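Local coordinates for ADP-ribosylglycohydrolase (Thermus thermophilus, PDB 2YZV), which belongs to the ADP-ribosylglycohydrolase family, has a largely helical globular fold and binds two magnesium ions, at residues K5-R10 against A292-S297. Residues are numbered along the deposited sequence; the frame is centred on the assembly and turned at random.
Sequences KERQDR and ALYRMS
Tyr294 bridges the first and last helices of this all-helical ADP-ribosylglycohydrolase fold, reaching from helix 283-298 to Arg7 and Gln8 of helix 4-26. The two segments come no closer than 7.5 Å between the CA atoms of Gln8 and Tyr294, a separation that the long, flat phenol spans. With its CG anti to the backbone N (chi1 178°), the tyrosine directs its ring toward helix 4-26. There the hydroxyl comes up against the aliphatic root of Arg7, with OH 3.4 Å from CB and 3.7 Å from CD of the arginine. Arginine suits this place because its methylenes can lie against the phenol oxygen; Arg7 is exposed, so its charged end can probably reach solvent. The chain bends at chi3 (-76°), and the guanidinium turns its edge to the hydroxyl, its plane 58° from that of the ring; the separation of 3.9 Å between Arg7 NE and Tyr294 OH makes this proximity rather than a bond.

Gln8 brings its CG methylene to the edge of the ring, near its plane, 3.8 Å from Tyr294 CE2. Glutamine suits this partly exposed site because its aliphatic stem packs on the phenol while the chain, extended beyond CG, carries the polar amide past it, the amide plane turned well away from that of the ring. Joining the chain's two terminal helices, this contact has its centre about 18 Å from the centre of the chain, and Arg11, one turn beyond Arg7, also touches the tyrosine. Leu293, the residue before Tyr294, is buried instead against helices 57-72 and 135-141 and against Phe15 of the first helix, as befits a branched hydrocarbon. Three residues on from Tyr294, Ser297 OG donates to the carbonyl oxygen of Tyr294 at 2.6 Å, on a lone pair in the carbonyl plane.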
loop_
_atom_site.group_PDB
_atom_site.type_symbol
_atom_site.label_atom_id
_atom_site.label_comp_id
_atom_site.label_asym_id
_atom_site.label_seq_id
_atom_site.Cartn_x
_atom_site.Cartn_y
_atom_site.Cartn_z
ATOM N N LYS A 5 -9.664 -14.912 -15.760
ATOM C CA LYS A 5 -10.287 -14.657 -14.464
ATOM C C LYS A 5 -9.281 -14.724 -13.317
ATOM O O LYS A 5 -9.235 -13.833 -12.467
ATOM C CB LYS A 5 -11.413 -15.662 -14.211
ATOM C CG LYS A 5 -12.126 -15.450 -12.886
ATOM C CD LYS A 5 -13.175 -16.520 -12.636
ATOM C CE LYS A 5 -13.848 -16.315 -11.287
ATOM N NZ LYS A 5 -14.852 -17.378 -10.992
ATOM N N GLU A 6 -8.481 -15.787 -13.303
ATOM C CA GLU A 6 -7.472 -16.000 -12.271
ATOM C C GLU A 6 -6.488 -14.836 -12.219
ATOM O O GLU A 6 -6.109 -14.378 -11.138
ATOM C CB GLU A 6 -6.728 -17.314 -12.551
ATOM C CG GLU A 6 -5.777 -17.797 -11.453
ATOM C CD GLU A 6 -4.419 -17.112 -11.482
ATOM O OE1 GLU A 6 -3.912 -16.831 -12.588
ATOM O OE2 GLU A 6 -3.848 -16.878 -10.398
ATOM N N ARG A 7 -6.082 -14.356 -13.390
ATOM C CA ARG A 7 -5.143 -13.246 -13.469
ATOM C C ARG A 7 -5.790 -11.941 -13.014
ATOM O O ARG A 7 -5.173 -11.156 -12.289
ATOM C CB ARG A 7 -4.603 -13.105 -14.897
ATOM C CG ARG A 7 -3.697 -14.257 -15.323
ATOM C CD ARG A 7 -2.980 -13.959 -16.633
ATOM N NE ARG A 7 -3.849 -14.080 -17.801
ATOM C CZ ARG A 7 -4.291 -15.235 -18.290
ATOM N NH1 ARG A 7 -3.949 -16.380 -17.713
ATOM N NH2 ARG A 7 -5.074 -15.246 -19.359
ATOM N N GLN A 8 -7.030 -11.710 -13.432
ATOM C CA GLN A 8 -7.740 -10.498 -13.034
ATOM C C GLN A 8 -7.922 -10.497 -11.520
ATOM O O GLN A 8 -7.824 -9.453 -10.872
ATOM C CB GLN A 8 -9.120 -10.427 -13.696
ATOM C CG GLN A 8 -9.112 -10.312 -15.210
ATOM C CD GLN A 8 -10.508 -10.124 -15.771
ATOM O OE1 GLN A 8 -11.447 -10.810 -15.368
ATOM N NE2 GLN A 8 -10.652 -9.196 -16.710
ATOM N N ASP A 9 -8.188 -11.680 -10.973
ATOM C CA ASP A 9 -8.412 -11.861 -9.543
ATOM C C ASP A 9 -7.260 -11.308 -8.701
ATOM O O ASP A 9 -7.479 -10.765 -7.614
ATOM C CB ASP A 9 -8.607 -13.352 -9.243
ATOM C CG ASP A 9 -9.136 -13.611 -7.844
ATOM O OD1 ASP A 9 -8.677 -14.580 -7.208
ATOM O OD2 ASP A 9 -10.023 -12.859 -7.385
ATOM N N ARG A 10 -6.035 -11.442 -9.204
ATOM C CA ARG A 10 -4.872 -10.948 -8.474
ATOM C C ARG A 10 -4.809 -9.424 -8.453
ATOM O O ARG A 10 -4.471 -8.822 -7.428
ATOM C CB ARG A 10 -3.580 -11.494 -9.086
ATOM C CG ARG A 10 -3.382 -12.994 -8.935
ATOM C CD ARG A 10 -2.044 -13.401 -9.532
ATOM N NE ARG A 10 -1.790 -14.838 -9.435
ATOM C CZ ARG A 10 -1.472 -15.473 -8.313
ATOM N NH1 ARG A 10 -1.363 -14.804 -7.172
ATOM N NH2 ARG A 10 -1.261 -16.784 -8.330
ATOM N N ALA A 292 -9.597 -1.593 -15.051
ATOM C CA ALA A 292 -9.165 -0.623 -16.054
ATOM C C ALA A 292 -7.640 -0.522 -16.066
ATOM O O ALA A 292 -7.011 -0.498 -17.128
ATOM C CB ALA A 292 -9.783 0.740 -15.764
ATOM N N LEU A 293 -7.043 -0.471 -14.880
ATOM C CA LEU A 293 -5.593 -0.381 -14.773
ATOM C C LEU A 293 -4.923 -1.634 -15.329
ATOM O O LEU A 293 -3.898 -1.549 -16.006
ATOM C CB LEU A 293 -5.188 -0.168 -13.309
ATOM C CG LEU A 293 -5.589 1.176 -12.692
ATOM C CD1 LEU A 293 -5.483 1.095 -11.175
ATOM C CD2 LEU A 293 -4.710 2.293 -13.239
ATOM N N TYR A 294 -5.505 -2.797 -15.052
ATOM C CA TYR A 294 -4.947 -4.049 -15.541
ATOM C C TYR A 294 -4.995 -4.109 -17.068
ATOM O O TYR A 294 -4.026 -4.508 -17.713
ATOM C CB TYR A 294 -5.702 -5.234 -14.932
ATOM C CG TYR A 294 -5.227 -6.589 -15.406
ATOM C CD1 TYR A 294 -3.865 -6.880 -15.511
ATOM C CD2 TYR A 294 -6.141 -7.585 -15.745
ATOM C CE1 TYR A 294 -3.426 -8.130 -15.949
ATOM C CE2 TYR A 294 -5.714 -8.840 -16.178
ATOM C CZ TYR A 294 -4.357 -9.104 -16.280
ATOM O OH TYR A 294 -3.933 -10.338 -16.720
ATOM N N ARG A 295 -6.118 -3.698 -17.646
ATOM C CA ARG A 295 -6.264 -3.707 -19.100
ATOM C C ARG A 295 -5.229 -2.769 -19.710
ATOM O O ARG A 295 -4.738 -2.995 -20.816
ATOM C CB ARG A 295 -7.670 -3.250 -19.496
ATOM C CG ARG A 295 -8.785 -4.039 -18.821
ATOM C CD ARG A 295 -10.151 -3.419 -19.088
ATOM N NE ARG A 295 -10.668 -3.760 -20.411
ATOM C CZ ARG A 295 -11.091 -4.973 -20.755
ATOM N NH1 ARG A 295 -11.059 -5.964 -19.873
ATOM N NH2 ARG A 295 -11.547 -5.198 -21.981
ATOM N N MET A 296 -4.902 -1.715 -18.972
ATOM C CA MET A 296 -3.926 -0.729 -19.412
ATOM C C MET A 296 -2.529 -1.349 -19.490
ATOM O O MET A 296 -1.728 -0.987 -20.352
ATOM C CB MET A 296 -3.923 0.453 -18.437
ATOM C CG MET A 296 -3.074 1.635 -18.862
ATOM S SD MET A 296 -3.212 3.006 -17.689
ATOM C CE MET A 296 -1.617 3.804 -17.897
ATOM N N SER A 297 -2.248 -2.292 -18.597
ATOM C CA SER A 297 -0.946 -2.950 -18.561
ATOM C C SER A 297 -0.775 -3.946 -19.700
ATOM O O SER A 297 0.347 -4.311 -20.047
ATOM C CB SER A 297 -0.751 -3.686 -17.232
ATOM O OG SER A 297 -1.520 -4.878 -17.184
#